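Local coordinates for protein SPD1 nuclease (Streptococcus pyogenes, PDB 2XGR) that is an extracellular nuclease, a member of the DNA/RNA non-specific endonuclease family that probably hydrolyses DNA with the aid of a metal ion, at residues 121-125 and 126-130; 80-83 and 84-87. One frame throughout, in Å; residues are numbered along the deposited sequence.

From the N terminus, the chain first reaches interaction 2, where residues 80-87 leave strand 76-80 and turn tightly against helix 160-173. After the unmodelled residues 94-114 it enters strand 119-121, and interaction 1 then takes residues 121-130 through the short helix 125-128. Both contacts close small local loops, and they follow one another in series, neither nesting nor crossing. They nevertheless meet in space, their centres about 11 Å apart: the backbones of Thr-86 and Gln-126 are joined by a probable hydrogen bond, and Phe-127 packs on Glu-85. Together they connect the large antiparallel sheet, through 76-80, with helix 160-173 and with the two-stranded unit of 119-121 and 137-139.

Interaction 1 (121-125 and 126-130)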
ATOM      1  N   HIS A 121      -3.567   7.253   4.249  1.00  7.08           N
ATOM      2  CA  HIS A 121      -4.199   5.981   4.084  1.00  7.21           C
ATOM      3  C   HIS A 121      -3.158   4.835   4.142  1.00  6.96           C
ATOM      4  O   HIS A 121      -1.998   5.031   3.773  1.00  9.41           O
ATOM      5  CB  HIS A 121      -4.782   5.890   2.649  1.00  7.87           C
ATOM      6  CG  HIS A 121      -6.129   6.558   2.516  1.00 16.45           C
ATOM      7  ND1 HIS A 121      -6.318   7.887   2.817  1.00 25.66           N
ATOM      8  CD2 HIS A 121      -7.324   6.100   2.083  1.00 24.93           C
ATOM      9  CE1 HIS A 121      -7.589   8.205   2.627  1.00 24.59           C
ATOM     10  NE2 HIS A 121      -8.209   7.153   2.148  1.00 23.26           N
ATOM     11  N   LEU A 122      -3.616   3.652   4.576  1.00  6.69           N
ATOM     12  CA  LEU A 122      -2.807   2.432   4.400  1.00  6.34           C
ATOM     13  C   LEU A 122      -2.975   1.964   2.922  1.00  6.30           C
ATOM     14  O   LEU A 122      -2.076   2.161   2.130  1.00  7.39           O
ATOM     15  CB  LEU A 122      -3.223   1.337   5.392  1.00  6.10           C
ATOM     16  CG  LEU A 122      -2.918   1.742   6.892  1.00  8.36           C
ATOM     17  CD1 LEU A 122      -3.468   0.569   7.834  1.00  5.61           C
ATOM     18  CD2 LEU A 122      -1.384   1.833   7.116  1.00  7.72           C
ATOM     19  N   VAL A 123      -4.150   1.451   2.568  1.00  5.93           N
ATOM     20  CA  VAL A 123      -4.445   1.192   1.152  1.00  7.29           C
ATOM     21  C   VAL A 123      -4.965   2.512   0.517  1.00  6.62           C
ATOM     22  O   VAL A 123      -5.904   3.103   1.036  1.00  8.14           O
ATOM     23  CB  VAL A 123      -5.459   0.057   1.002  1.00  5.84           C
ATOM     24  CG1 VAL A 123      -5.990  -0.001  -0.476  1.00  5.98           C
ATOM     25  CG2 VAL A 123      -4.798  -1.305   1.296  1.00  6.45           C
ATOM     26  N   GLY A 124      -4.282   3.041  -0.519  1.00  5.89           N
ATOM     27  CA  GLY A 124      -4.710   4.340  -1.066  1.00  6.67           C
ATOM     28  C   GLY A 124      -6.166   4.377  -1.515  1.00  8.08           C
ATOM     29  O   GLY A 124      -6.788   3.364  -1.962  1.00  7.55           O
ATOM     30  N   TYR A 125      -6.665   5.610  -1.532  1.00  6.45           N
ATOM     31  CA  TYR A 125      -8.094   5.817  -1.785  1.00  8.01           C
ATOM     32  C   TYR A 125      -8.629   5.210  -3.067  1.00  7.48           C
ATOM     33  O   TYR A 125      -9.710   4.602  -3.046  1.00  7.22           O
ATOM     34  CB  TYR A 125      -8.346   7.370  -1.829  1.00  7.97           C
ATOM     35  CG  TYR A 125      -9.789   7.669  -2.024  1.00  8.17           C
ATOM     36  CD1 TYR A 125     -10.719   7.477  -1.005  1.00  8.32           C
ATOM     37  CD2 TYR A 125     -10.250   8.021  -3.269  1.00  9.24           C
ATOM     38  CE1 TYR A 125     -12.079   7.782  -1.179  1.00  9.51           C
ATOM     39  CE2 TYR A 125     -11.614   8.351  -3.458  1.00 10.90           C
ATOM     40  CZ  TYR A 125     -12.512   8.153  -2.431  1.00  8.33           C
ATOM     41  OH  TYR A 125     -13.860   8.432  -2.624  1.00 11.47           O
ATOM     42  N   GLN A 126      -7.939   5.386  -4.201  0.50  6.45           N
ATOM     43  CA  GLN A 126      -8.574   4.967  -5.455  0.50  6.32           C
ATOM     44  C   GLN A 126      -8.637   3.454  -5.554  0.50  7.50           C
ATOM     45  O   GLN A 126      -9.355   2.900  -6.385  0.50  7.04           O
ATOM     46  CB  GLN A 126      -7.845   5.542  -6.671  0.50  6.46           C
ATOM     47  CG  GLN A 126      -7.942   7.058  -6.777  0.50  6.36           C
ATOM     48  CD  GLN A 126      -7.704   7.556  -8.182  0.50  3.36           C
ATOM     49  OE1 GLN A 126      -8.281   8.595  -8.604  0.50 13.60           O
ATOM     50  NE2 GLN A 126      -6.841   6.907  -8.886  0.50  3.95           N
ATOM     51  N   PHE A 127      -7.974   2.744  -4.639  1.00  6.03           N
ATOM     52  CA  PHE A 127      -8.153   1.301  -4.620  1.00  5.36           C
ATOM     53  C   PHE A 127      -9.346   0.961  -3.779  1.00  7.60           C
ATOM     54  O   PHE A 127     -10.160   0.142  -4.165  1.00  7.81           O
ATOM     55  CB  PHE A 127      -6.922   0.554  -4.054  1.00  6.26           C
ATOM     56  CG  PHE A 127      -5.694   0.648  -4.936  1.00  7.89           C
ATOM     57  CD1 PHE A 127      -5.812   0.797  -6.349  1.00  8.49           C
ATOM     58  CD2 PHE A 127      -4.438   0.519  -4.397  1.00  8.78           C
ATOM     59  CE1 PHE A 127      -4.661   0.836  -7.201  1.00 10.45           C
ATOM     60  CE2 PHE A 127      -3.276   0.593  -5.222  1.00  7.16           C
ATOM     61  CZ  PHE A 127      -3.386   0.718  -6.618  1.00  9.38           C
ATOM     62  N   CYS A 128      -9.413   1.556  -2.592  1.00  7.21           N
ATOM     63  CA  CYS A 128     -10.445   1.100  -1.620  1.00  9.38           C
ATOM     64  C   CYS A 128     -11.670   2.012  -1.456  1.00  9.23           C
ATOM     65  O   CYS A 128     -12.655   1.634  -0.773  1.00 12.06           O
ATOM     66  CB  CYS A 128      -9.821   0.853  -0.222  1.00  6.55           C
ATOM     67  SG  CYS A 128      -9.222   2.370   0.641  1.00  9.39           S
ATOM     68  N   GLY A 129     -11.572   3.254  -1.897  1.00  7.01           N
ATOM     69  CA  GLY A 129     -12.713   4.149  -1.756  1.00  9.83           C
ATOM     70  C   GLY A 129     -13.139   4.557  -0.355  1.00 12.10           C
ATOM     71  O   GLY A 129     -14.227   5.141  -0.171  1.00 14.80           O
ATOM     72  N   LEU A 130     -12.281   4.355   0.630  1.00 11.57           N
ATOM     73  CA  LEU A 130     -12.596   4.668   2.052  1.00 13.04           C
ATOM     74  C   LEU A 130     -12.185   6.068   2.459  1.00 14.23           C
ATOM     75  O   LEU A 130     -11.113   6.535   2.116  1.00 17.25           O
ATOM     76  CB  LEU A 130     -11.836   3.739   3.019  1.00 10.00           C
ATOM     77  CG  LEU A 130     -12.108   2.254   2.828  1.00 14.48           C
ATOM     78  CD1 LEU A 130     -11.187   1.587   3.857  1.00 17.80           C
ATOM     79  CD2 LEU A 130     -13.621   1.931   3.100  1.00 21.82           C
TER
HETATM   80  O   HOH W   1     -15.996   6.648  -1.799  1.00 27.71           O
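Gly-124, at the N-cap of a single short helical turn, accepts both Phe-127 N and Cys-128 N on its O, and Gly-129, with phi 67°, ends that turn while its N bonds to Tyr-125 O. Past this glycine the Leu-130 carbonyl comes beside the His-121 ring, whose NE2 donates to Leu-130 O at 3.0 Å with an N-H...O angle of 153°, the oxygen lying slightly tilted from the ring plane. The same oxygen sits at the edge of the Tyr-125 ring, 3.3 Å from CD1. Tyr-125 sends CG away from its own N (chi1 -178°), which puts the ring alongside Gly-129, whose CA lies over one face in a CH-pi contact, 4.1 Å from the ring centroid. A water donates to both Tyr-125 OH and Gly-129 O, bridging ring and backbone, while Asp-88 also bonds the hydroxyl. Where the turn faces the sheet, against Ile-78 and Val-183, Val-123 CG1 packs 3.7 Å from Phe-127 CB and also touches Cys-128 CB. Cys-128 SG approaches Val-123 O and accepts a weak bond from Leu-130 N. The Asn-Arg-Gly-His sequence ending at His-121 resembles the Asp-Arg-Gly-His signature of this family, so the arrangement is consistent with the connection between the two strands of a His-Me finger (beta-beta-alpha-metal) fold.

Interaction 2 (80-83 and 84-87); sequences LQDR and HETK
Leu-80 begins the contact by laying CD1 3.9 Å from Glu-85 CG, so that the aliphatic part of the glutamate packs on the leucine tip. At Gln-81 the carbonyl takes over: its O accepts His-84 N at 2.9 Å, the donor standing well above the carbonyl plane. The Gln-81 side chain runs obliquely past the imidazole, amide and ring planes 29° apart, and its OE1 lies over one face of the Arg-83 guanidinium without hydrogen bonding to NE. Asp-82 repeats the pattern, its O receiving Glu-85 N along a nearly straight bond of 3.2 Å, and these successive three-residue steps are those of a 3-10 turn. The Asp-82 side chain is crossed at about a right angle by the extended Lys-87 chain, whose NZ makes a salt bridge to the carboxylate, with a weak hydrogen bond of 3.4 Å to Asp-82 OD2, and is almost as near OD1. Asp-82 OD1 and Glu-85 OE2 are 4.1 Å apart, a likeness of charge that the lysine probably offsets in part. Arg-83, its CG held between backbone N and carbonyl carbon (chi1 66°), sets that methylene over the centre of the His-84 ring in a CH-pi contact, CG being 3.7 Å from the centroid. Its NH2 then bonds to Pro-175 O. The His-84 ring also meets Tyr-60 and Trp-178. The turn thus continues from strand 76-80, where Leu-80 still pairs with Leu-179 of strand 178-186, and rests on helix 160-173 through Leu-80 and Glu-85 against Leu-171 and Asp-82 against Ala-172.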
ATOM      1  N   LEU A  80      -8.456  -6.786  -5.719  1.00  6.94           N
ATOM      2  CA  LEU A  80      -9.385  -6.056  -6.630  1.00  8.49           C
ATOM      3  C   LEU A  80      -8.931  -6.164  -8.071  1.00  8.36           C
ATOM      4  O   LEU A  80      -7.731  -6.476  -8.341  1.00  8.03           O
ATOM      5  CB  LEU A  80      -9.531  -4.552  -6.189  1.00  6.17           C
ATOM      6  CG  LEU A  80      -8.392  -3.606  -6.656  1.00  7.90           C
ATOM      7  CD1 LEU A  80      -8.817  -2.121  -6.622  1.00  8.63           C
ATOM      8  CD2 LEU A  80      -7.049  -3.848  -5.756  1.00  5.38           C
ATOM      9  N   GLN A  81      -9.859  -5.847  -8.985  1.00  7.91           N
ATOM     10  CA  GLN A  81      -9.508  -5.483 -10.368  1.00  8.99           C
ATOM     11  C   GLN A  81      -9.651  -4.006 -10.623  1.00  8.39           C
ATOM     12  O   GLN A  81     -10.280  -3.266  -9.870  1.00  9.47           O
ATOM     13  CB  GLN A  81     -10.416  -6.268 -11.370  1.00  7.85           C
ATOM     14  CG  GLN A  81     -10.385  -7.802 -11.140  1.00 10.70           C
ATOM     15  CD  GLN A  81     -11.358  -8.469 -12.121  1.00 14.88           C
ATOM     16  OE1 GLN A  81     -12.532  -8.154 -12.099  1.00 17.29           O
ATOM     17  NE2 GLN A  81     -10.877  -9.379 -12.935  1.00 14.62           N
ATOM     18  N   ASP A  82      -9.158  -3.599 -11.802  1.00  9.36           N
ATOM     19  CA  ASP A  82      -9.208  -2.204 -12.218  1.00 10.26           C
ATOM     20  C   ASP A  82     -10.660  -1.701 -12.148  1.00 12.23           C
ATOM     21  O   ASP A  82     -10.909  -0.588 -11.648  1.00 10.18           O
ATOM     22  CB  ASP A  82      -8.731  -2.078 -13.658  1.00 10.24           C
ATOM     23  CG  ASP A  82      -8.830  -0.639 -14.188  1.00 18.64           C
ATOM     24  OD1 ASP A  82      -8.137   0.236 -13.718  1.00 20.02           O
ATOM     25  OD2 ASP A  82      -9.667  -0.382 -15.038  1.00 24.88           O
ATOM     26  N   ARG A  83     -11.603  -2.597 -12.470  1.00 10.84           N
ATOM     27  CA  ARG A  83     -13.027  -2.164 -12.544  1.00 12.81           C
ATOM     28  C   ARG A  83     -13.611  -1.766 -11.212  1.00 13.61           C
ATOM     29  O   ARG A  83     -14.677  -1.127 -11.141  1.00 12.31           O
ATOM     30  CB  ARG A  83     -13.933  -3.268 -13.121  1.00 11.53           C
ATOM     31  CG  ARG A  83     -14.069  -4.517 -12.267  1.00 12.40           C
ATOM     32  CD  ARG A  83     -14.646  -5.660 -13.106  1.00 19.22           C
ATOM     33  NE  ARG A  83     -13.676  -6.074 -14.155  1.00 28.95           N
ATOM     34  CZ  ARG A  83     -13.840  -7.082 -15.011  1.00 31.98           C
ATOM     35  NH1 ARG A  83     -14.979  -7.761 -15.020  1.00 36.18           N
ATOM     36  NH2 ARG A  83     -12.886  -7.400 -15.887  1.00 27.00           N
ATOM     37  N   HIS A  84     -12.953  -2.215 -10.134  1.00  9.84           N
ATOM     38  CA  HIS A  84     -13.495  -1.971  -8.796  1.00  8.89           C
ATOM     39  C   HIS A  84     -13.002  -0.708  -8.141  1.00  8.43           C
ATOM     40  O   HIS A  84     -13.447  -0.405  -7.030  1.00 10.23           O
ATOM     41  CB  HIS A  84     -13.155  -3.096  -7.869  1.00  8.49           C
ATOM     42  CG  HIS A  84     -13.504  -4.454  -8.368  1.00  9.15           C
ATOM     43  ND1 HIS A  84     -14.824  -4.889  -8.511  1.00 15.47           N
ATOM     44  CD2 HIS A  84     -12.714  -5.516  -8.663  1.00  5.87           C
ATOM     45  CE1 HIS A  84     -14.822  -6.122  -8.996  1.00  8.60           C
ATOM     46  NE2 HIS A  84     -13.557  -6.544  -9.044  1.00 14.70           N
ATOM     47  N   GLU A  85     -12.096   0.017  -8.788  1.00  9.09           N
ATOM     48  CA  GLU A  85     -11.489   1.160  -8.199  1.00  8.90           C
ATOM     49  C   GLU A  85     -12.502   2.278  -8.020  1.00  9.33           C
ATOM     50  O   GLU A  85     -13.451   2.308  -8.703  1.00  8.69           O
ATOM     51  CB  GLU A  85     -10.339   1.711  -9.068  1.00 20.00           C
ATOM     52  CG  GLU A  85      -9.099   0.894  -9.076  1.00 20.00           C
ATOM     53  CD  GLU A  85      -7.897   1.552  -9.767  1.00 20.00           C
ATOM     54  OE1 GLU A  85      -8.034   2.625 -10.270  1.00 20.00           O
ATOM     55  OE2 GLU A  85      -6.860   0.929  -9.875  1.00 20.00           O
ATOM     56  N   THR A  86     -12.216   3.175  -7.084  1.00  6.93           N
ATOM     57  CA  THR A  86     -12.973   4.386  -6.888  1.00  8.33           C
ATOM     58  C   THR A  86     -12.231   5.604  -7.477  1.00  7.88           C
ATOM     59  O   THR A  86     -11.321   6.133  -6.881  1.00  8.48           O
ATOM     60  CB  THR A  86     -13.226   4.538  -5.370  1.00  9.34           C
ATOM     61  OG1 THR A  86     -13.975   3.371  -4.903  1.00 10.46           O
ATOM     62  CG2 THR A  86     -14.028   5.782  -5.116  1.00  8.27           C
ATOM     63  N   LYS A  87     -12.433   5.889  -8.764  1.00  8.69           N
ATOM     64  CA  LYS A  87     -11.594   6.866  -9.446  1.00 11.64           C
ATOM     65  C   LYS A  87     -12.375   8.163  -9.371  1.00 13.63           C
ATOM     66  O   LYS A  87     -13.428   8.301 -10.049  1.00 18.52           O
ATOM     67  CB  LYS A  87     -11.366   6.486 -10.916  1.00 12.68           C
ATOM     68  CG  LYS A  87     -11.020   5.019 -11.103  1.00 15.69           C
ATOM     69  CD  LYS A  87     -11.008   4.553 -12.581  1.00 22.19           C
ATOM     70  CE  LYS A  87     -10.218   3.252 -12.768  1.00 25.57           C
ATOM     71  NZ  LYS A  87     -10.497   2.798 -14.171  1.00 27.24           N
TER